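Local coordinates for protein 16S rRNA aminocarboxypropyltransferase (PDB 5APG) that probably transfers the 3-amino-3-carboxypropyl group of S-adenosylmethionine onto an N1-methylpseudouridine of 16S rRNA, the last step of a base hypermodification, at residues R4-R9 and Q30-I35; L38-I43 and R85-R90. One frame throughout, in Å; residues are numbered along the deposited sequence.

Contact 1: R4-R9 and Q30-I35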
loop_
_atom_site.group_PDB
_atom_site.type_symbol
_atom_site.label_atom_id
_atom_site.label_comp_id
_atom_site.label_asym_id
_atom_site.label_seq_id
_atom_site.Cartn_x
_atom_site.Cartn_y
_atom_site.Cartn_z
ATOM N N ARG A 4 13.743 5.078 0.166
ATOM C CA ARG A 4 13.127 6.394 0.112
ATOM C C ARG A 4 11.669 6.274 -0.318
ATOM O O ARG A 4 11.365 5.679 -1.353
ATOM C CB ARG A 4 13.899 7.309 -0.837
ATOM C CG ARG A 4 15.322 7.598 -0.376
ATOM C CD ARG A 4 15.322 8.595 0.770
ATOM N NE ARG A 4 14.889 9.918 0.328
ATOM C CZ ARG A 4 15.691 10.813 -0.238
ATOM N NH1 ARG A 4 16.976 10.529 -0.424
ATOM N NH2 ARG A 4 15.214 11.993 -0.615
ATOM N N VAL A 5 10.771 6.830 0.489
ATOM C CA VAL A 5 9.341 6.786 0.196
ATOM C C VAL A 5 8.835 8.181 -0.166
ATOM O O VAL A 5 9.106 9.156 0.540
ATOM C CB VAL A 5 8.533 6.234 1.390
ATOM C CG1 VAL A 5 7.052 6.149 1.040
ATOM C CG2 VAL A 5 9.066 4.869 1.807
ATOM N N PHE A 6 8.114 8.272 -1.279
ATOM C CA PHE A 6 7.591 9.543 -1.756
ATOM C C PHE A 6 6.074 9.475 -1.887
ATOM O O PHE A 6 5.536 8.514 -2.438
ATOM C CB PHE A 6 8.215 9.916 -3.100
ATOM C CG PHE A 6 9.710 10.034 -3.063
ATOM C CD1 PHE A 6 10.510 8.921 -3.255
ATOM C CD2 PHE A 6 10.315 11.260 -2.839
ATOM C CE1 PHE A 6 11.890 9.027 -3.221
ATOM C CE2 PHE A 6 11.696 11.374 -2.803
ATOM C CZ PHE A 6 12.483 10.255 -2.994
ATOM N N ILE A 7 5.391 10.496 -1.383
ATOM C CA ILE A 7 3.935 10.519 -1.391
ATOM C C ILE A 7 3.386 11.793 -2.020
ATOM O O ILE A 7 3.761 12.902 -1.635
ATOM C CB ILE A 7 3.357 10.390 0.038
ATOM C CG1 ILE A 7 3.799 9.078 0.688
ATOM C CG2 ILE A 7 1.834 10.479 0.010
ATOM C CD1 ILE A 7 3.392 8.957 2.154
ATOM N N TYR A 8 2.507 11.634 -3.001
ATOM C CA TYR A 8 1.700 12.754 -3.448
ATOM C C TYR A 8 0.355 12.661 -2.753
ATOM O O TYR A 8 -0.339 11.646 -2.854
ATOM C CB TYR A 8 1.513 12.776 -4.963
ATOM C CG TYR A 8 0.494 13.812 -5.382
ATOM C CD1 TYR A 8 0.771 15.167 -5.266
ATOM C CD2 TYR A 8 -0.755 13.436 -5.859
ATOM C CE1 TYR A 8 -0.161 16.123 -5.628
ATOM C CE2 TYR A 8 -1.694 14.384 -6.225
ATOM C CZ TYR A 8 -1.391 15.726 -6.108
ATOM O OH TYR A 8 -2.320 16.671 -6.471
ATOM N N ARG A 9 -0.003 13.716 -2.035
ATOM C CA ARG A 9 -1.243 13.715 -1.279
ATOM C C ARG A 9 -2.279 14.653 -1.886
ATOM O O ARG A 9 -2.012 15.834 -2.101
ATOM C CB ARG A 9 -0.975 14.100 0.175
ATOM C CG ARG A 9 -2.224 14.210 1.024
ATOM C CD ARG A 9 -1.882 14.376 2.493
ATOM N NE ARG A 9 -2.826 15.255 3.175
ATOM C CZ ARG A 9 -4.045 14.891 3.556
ATOM N NH1 ARG A 9 -4.476 13.659 3.325
ATOM N NH2 ARG A 9 -4.836 15.760 4.172
ATOM N N GLN A 30 8.468 11.539 2.337
ATOM C CA GLN A 30 8.401 12.963 2.063
ATOM C C GLN A 30 7.283 13.259 1.065
ATOM O O GLN A 30 7.037 12.483 0.137
ATOM C CB GLN A 30 9.756 13.476 1.559
ATOM C CG GLN A 30 9.928 13.526 0.055
ATOM C CD GLN A 30 11.203 14.249 -0.355
ATOM O OE1 GLN A 30 12.179 14.286 0.398
ATOM N NE2 GLN A 30 11.196 14.836 -1.547
ATOM N N LEU A 31 6.576 14.360 1.292
ATOM C CA LEU A 31 5.546 14.805 0.359
ATOM C C LEU A 31 6.177 15.454 -0.865
ATOM O O LEU A 31 7.206 16.124 -0.762
ATOM C CB LEU A 31 4.592 15.796 1.031
ATOM C CG LEU A 31 3.577 15.266 2.042
ATOM C CD1 LEU A 31 2.655 16.393 2.492
ATOM C CD2 LEU A 31 2.771 14.127 1.448
ATOM N N VAL A 32 5.557 15.246 -2.020
ATOM C CA VAL A 32 5.945 15.942 -3.242
ATOM C C VAL A 32 4.758 16.778 -3.708
ATOM O O VAL A 32 3.625 16.525 -3.300
ATOM C CB VAL A 32 6.391 14.962 -4.344
ATOM C CG1 VAL A 32 7.516 14.079 -3.827
ATOM C CG2 VAL A 32 5.218 14.105 -4.812
ATOM N N ASP A 33 5.007 17.775 -4.550
ATOM C CA ASP A 33 3.964 18.748 -4.863
ATOM C C ASP A 33 3.081 18.326 -6.033
ATOM O O ASP A 33 2.067 18.965 -6.313
ATOM C CB ASP A 33 4.581 20.128 -5.134
ATOM C CG ASP A 33 5.631 20.108 -6.236
ATOM O OD1 ASP A 33 5.662 19.157 -7.042
ATOM O OD2 ASP A 33 6.430 21.065 -6.295
ATOM N N SER A 34 3.461 17.246 -6.707
ATOM C CA SER A 34 2.698 16.759 -7.850
ATOM C C SER A 34 3.024 15.302 -8.156
ATOM O O SER A 34 4.026 14.770 -7.680
ATOM C CB SER A 34 2.976 17.616 -9.084
ATOM O OG SER A 34 4.303 17.414 -9.535
ATOM N N ILE A 35 2.178 14.662 -8.957
ATOM C CA ILE A 35 2.433 13.293 -9.385
ATOM C C ILE A 35 3.689 13.260 -10.257
ATOM O O ILE A 35 4.473 12.311 -10.207
ATOM C CB ILE A 35 1.220 12.705 -10.144
ATOM C CG1 ILE A 35 0.103 12.368 -9.156
ATOM C CG2 ILE A 35 1.605 11.447 -10.908
ATOM C CD1 ILE A 35 -1.209 12.004 -9.812
HETATM O O HOH W 1 1.504 16.030 -1.478
#

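Contact 2: L38-I43 and R85-R90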
loop_
_atom_site.group_PDB
_atom_site.type_symbol
_atom_site.label_atom_id
_atom_site.label_comp_id
_atom_site.label_asym_id
_atom_site.label_seq_id
_atom_site.Cartn_x
_atom_site.Cartn_y
_atom_site.Cartn_z
ATOM N N LEU A 38 6.916 12.765 -8.316
ATOM C CA LEU A 38 7.245 11.423 -7.846
ATOM C C LEU A 38 8.348 10.859 -8.740
ATOM O O LEU A 38 8.385 11.150 -9.931
ATOM C CB LEU A 38 6.010 10.515 -7.854
ATOM C CG LEU A 38 4.888 10.811 -6.852
ATOM C CD1 LEU A 38 3.637 10.020 -7.211
ATOM C CD2 LEU A 38 5.323 10.494 -5.421
ATOM N N PRO A 39 9.271 10.076 -8.166
ATOM C CA PRO A 39 10.421 9.597 -8.949
ATOM C C PRO A 39 10.048 8.619 -10.068
ATOM O O PRO A 39 9.387 7.616 -9.819
ATOM C CB PRO A 39 11.299 8.901 -7.898
ATOM C CG PRO A 39 10.378 8.597 -6.757
ATOM C CD PRO A 39 9.376 9.713 -6.743
ATOM N N SER A 40 10.476 8.916 -11.292
ATOM C CA SER A 40 10.253 8.009 -12.416
ATOM C C SER A 40 11.008 6.699 -12.210
ATOM O O SER A 40 12.122 6.690 -11.690
ATOM C CB SER A 40 10.686 8.658 -13.733
ATOM O OG SER A 40 9.797 9.693 -14.109
ATOM N N GLY A 41 10.398 5.589 -12.610
ATOM C CA GLY A 41 11.057 4.302 -12.510
ATOM C C GLY A 41 10.997 3.714 -11.114
ATOM O O GLY A 41 11.568 2.656 -10.858
ATOM N N SER A 42 10.310 4.401 -10.207
ATOM C CA SER A 42 10.099 3.875 -8.865
ATOM C C SER A 42 8.962 2.861 -8.882
ATOM O O SER A 42 8.171 2.820 -9.823
ATOM C CB SER A 42 9.778 5.000 -7.874
ATOM O OG SER A 42 8.603 5.707 -8.247
ATOM N N ILE A 43 8.898 2.034 -7.845
ATOM C CA ILE A 43 7.687 1.277 -7.560
ATOM C C ILE A 43 6.606 2.256 -7.125
ATOM O O ILE A 43 6.836 3.066 -6.224
ATOM C CB ILE A 43 7.894 0.234 -6.432
ATOM C CG1 ILE A 43 9.007 -0.756 -6.785
ATOM C CG2 ILE A 43 6.588 -0.498 -6.129
ATOM C CD1 ILE A 43 8.660 -1.660 -7.954
ATOM N N ARG A 85 0.632 6.829 -15.892
ATOM C CA ARG A 85 0.824 6.016 -17.087
ATOM C C ARG A 85 2.299 5.944 -17.481
ATOM O O ARG A 85 2.928 6.973 -17.732
ATOM C CB ARG A 85 0.015 6.584 -18.255
ATOM C CG ARG A 85 -1.462 6.213 -18.254
ATOM C CD ARG A 85 -2.296 7.388 -18.756
ATOM N NE ARG A 85 -3.727 7.103 -18.757
ATOM C CZ ARG A 85 -4.550 7.432 -19.745
ATOM N NH1 ARG A 85 -4.085 8.066 -20.814
ATOM N NH2 ARG A 85 -5.840 7.132 -19.665
ATOM N N GLY A 86 2.848 4.734 -17.524
ATOM C CA GLY A 86 4.184 4.514 -18.056
ATOM C C GLY A 86 5.350 4.929 -17.169
ATOM O O GLY A 86 6.419 4.322 -17.220
ATOM N N LYS A 87 5.141 5.961 -16.359
ATOM C CA LYS A 87 6.202 6.571 -15.565
ATOM C C LYS A 87 6.739 5.651 -14.458
ATOM O O LYS A 87 7.900 5.761 -14.053
ATOM C CB LYS A 87 5.674 7.880 -14.966
ATOM C CG LYS A 87 6.562 8.582 -13.948
ATOM C CD LYS A 87 5.969 9.950 -13.605
ATOM C CE LYS A 87 6.693 10.639 -12.452
ATOM N NZ LYS A 87 8.098 11.025 -12.757
ATOM N N PHE A 88 5.897 4.737 -13.982
ATOM C CA PHE A 88 6.215 3.936 -12.804
ATOM C C PHE A 88 6.181 2.430 -13.050
ATOM O O PHE A 88 5.714 1.961 -14.089
ATOM C CB PHE A 88 5.230 4.238 -11.679
ATOM C CG PHE A 88 5.125 5.690 -11.320
ATOM C CD1 PHE A 88 6.040 6.274 -10.462
ATOM C CD2 PHE A 88 4.099 6.468 -11.832
ATOM C CE1 PHE A 88 5.940 7.613 -10.128
ATOM C CE2 PHE A 88 3.993 7.805 -11.503
ATOM C CZ PHE A 88 4.914 8.376 -10.646
ATOM N N ILE A 89 6.669 1.684 -12.064
ATOM C CA ILE A 89 6.427 0.252 -11.983
ATOM C C ILE A 89 5.246 0.040 -11.034
ATOM O O ILE A 89 5.398 0.070 -9.809
ATOM C CB ILE A 89 7.669 -0.518 -11.499
ATOM C CG1 ILE A 89 8.813 -0.343 -12.504
ATOM C CG2 ILE A 89 7.354 -1.998 -11.336
ATOM C CD1 ILE A 89 10.177 -0.704 -11.959
ATOM N N ARG A 90 4.068 -0.162 -11.619
ATOM C CA ARG A 90 2.816 -0.165 -10.869
ATOM C C ARG A 90 2.533 -1.537 -10.274
ATOM O O ARG A 90 2.482 -2.533 -10.995
ATOM C CB ARG A 90 1.657 0.267 -11.772
ATOM C CG ARG A 90 1.845 1.647 -12.395
ATOM C CD ARG A 90 0.809 1.918 -13.484
ATOM N NE ARG A 90 -0.538 2.080 -12.942
ATOM C CZ ARG A 90 -1.603 2.388 -13.676
ATOM N NH1 ARG A 90 -1.477 2.568 -14.985
ATOM N NH2 ARG A 90 -2.794 2.518 -13.104
#

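Contact 1: R4-R9 and Q30-I35
Tyr8 fills the bend that segment 30-35 makes as it turns away from strand 5-9. With CG anti to the backbone N (chi1 171°), the ring reaches into the curve formed by Val32, Asp33, Ser34 and Ile35. The carbonyl oxygen Val32 O lies at the ring edge, Ser34 CA sits 3.6 Å from Tyr8 CD1, and the backbone N of Ile35 lies over one face, offset toward the rim. The Ile35 side chain crosses the tyrosine at about a right angle and sets its CG1 3.6 Å from Tyr8 CD2. On the same face of the sheet, the Phe6 ring runs alongside the extended Gln30 chain, both pointing the same way; Gln30 CG meets Phe6 CD2 at 3.7 Å, while NE2 comes in at the ring edge, the amide turned 75° from the ring plane. Val32 fits between the Phe6 ring and the base of Tyr8, CG1 toward Phe6 CD2 and CG2 against Tyr8 CB. The other face carries Ile7 and Leu31, which cross obliquely; Leu31 CD2 rests against Ile7 CG2 and Arg9 CB, both at 4.0 Å. Between the two layers of side chains, Val5 O accepts from Gln30 N, Gln30 O from Ile7 N (3.0 Å, nearly straight at 166°), and Ile7 O from Val32 N. A water continues the ladder, accepting from Arg9 N and donating to Val32 O. The parallel pairing closes the beta-alpha-beta unit of strand 5-9, helix 19-25 and strand 30-32, an edge of the parallel sheet in this SPOUT-type fold.

Contact 2: L38-I43 and R85-R90
A type II beta turn from Pro39 to Ser42 leads segment 38-43 into parallel pairing with segment 85-90, at the edge of the SPOUT-type sheet formed by strand 89-91. Backbone bonds set the alignment. Gly41 N donates to Lys87 O at 2.9 Å, nearly along the C=O axis, and Ile89 N donates to Ser42 O in the carbonyl plane, almost straight at 173°. Gly41 occupies the turn position with a positive phi (80°), a conformation that favours glycine. The charged interaction belongs to Lys87, whose chain is extended as far as CE and bends at chi4 (66°), bringing NZ to Leu38 O at 2.8 Å and to Ser40 OG at 2.5 Å. Lys36 O adds a weak third bond, so the ammonium is gripped by three oxygens. An alanine here would remove the ammonium and would probably loosen the hold of segment 85-90 on the start of the turn, leaving Leu38 O and Ser40 OG without this donor. Apolar packing lies on both sides of the backbone ladder. Lys87 CG stands over the centre of the Phe88 ring, and Leu38 CB meets the edge of that ring, 3.7 Å from Phe88 CZ, the two side chains crossing at about a right angle. Farther along, Ile43 and Ile89 cross obliquely, Ile43 CD1 touching Ile89 CG2 at 3.6 Å. Within the turn, Ser42 OG takes the position between the backbone N and the carbonyl carbon and donates to Pro39 O at 2.6 Å; it is also hydrogen-bonded to Ser67 OG. This same hydroxyl lies in the plane of the Phe88 ring, at its edge, with OG 3.4 Å from CD1.

In the fold
From the N terminus the chain lays down strand 5-9, passes through helix 19-25 and returns at 30-32, where contact 1 closes that loop. Contact 2 opens only afterwards: segment 38-43 runs into strand 43-45, and the excursion through helix 58-63, strand 66-70 and helix 73-83 ends when residues 85-90 come back beside it. The two contacts are therefore in series, neither nested nor crossed. Strands 30-32 and 89-91 form the outer edges of one parallel sheet, with 66-70 between 5-9 and 43-45. The contacts also touch directly, through Phe6 against Pro39 and Val32 against Leu38. Ile35 and Leu38 both approach Ile69, a residue of the S-adenosylmethionine site.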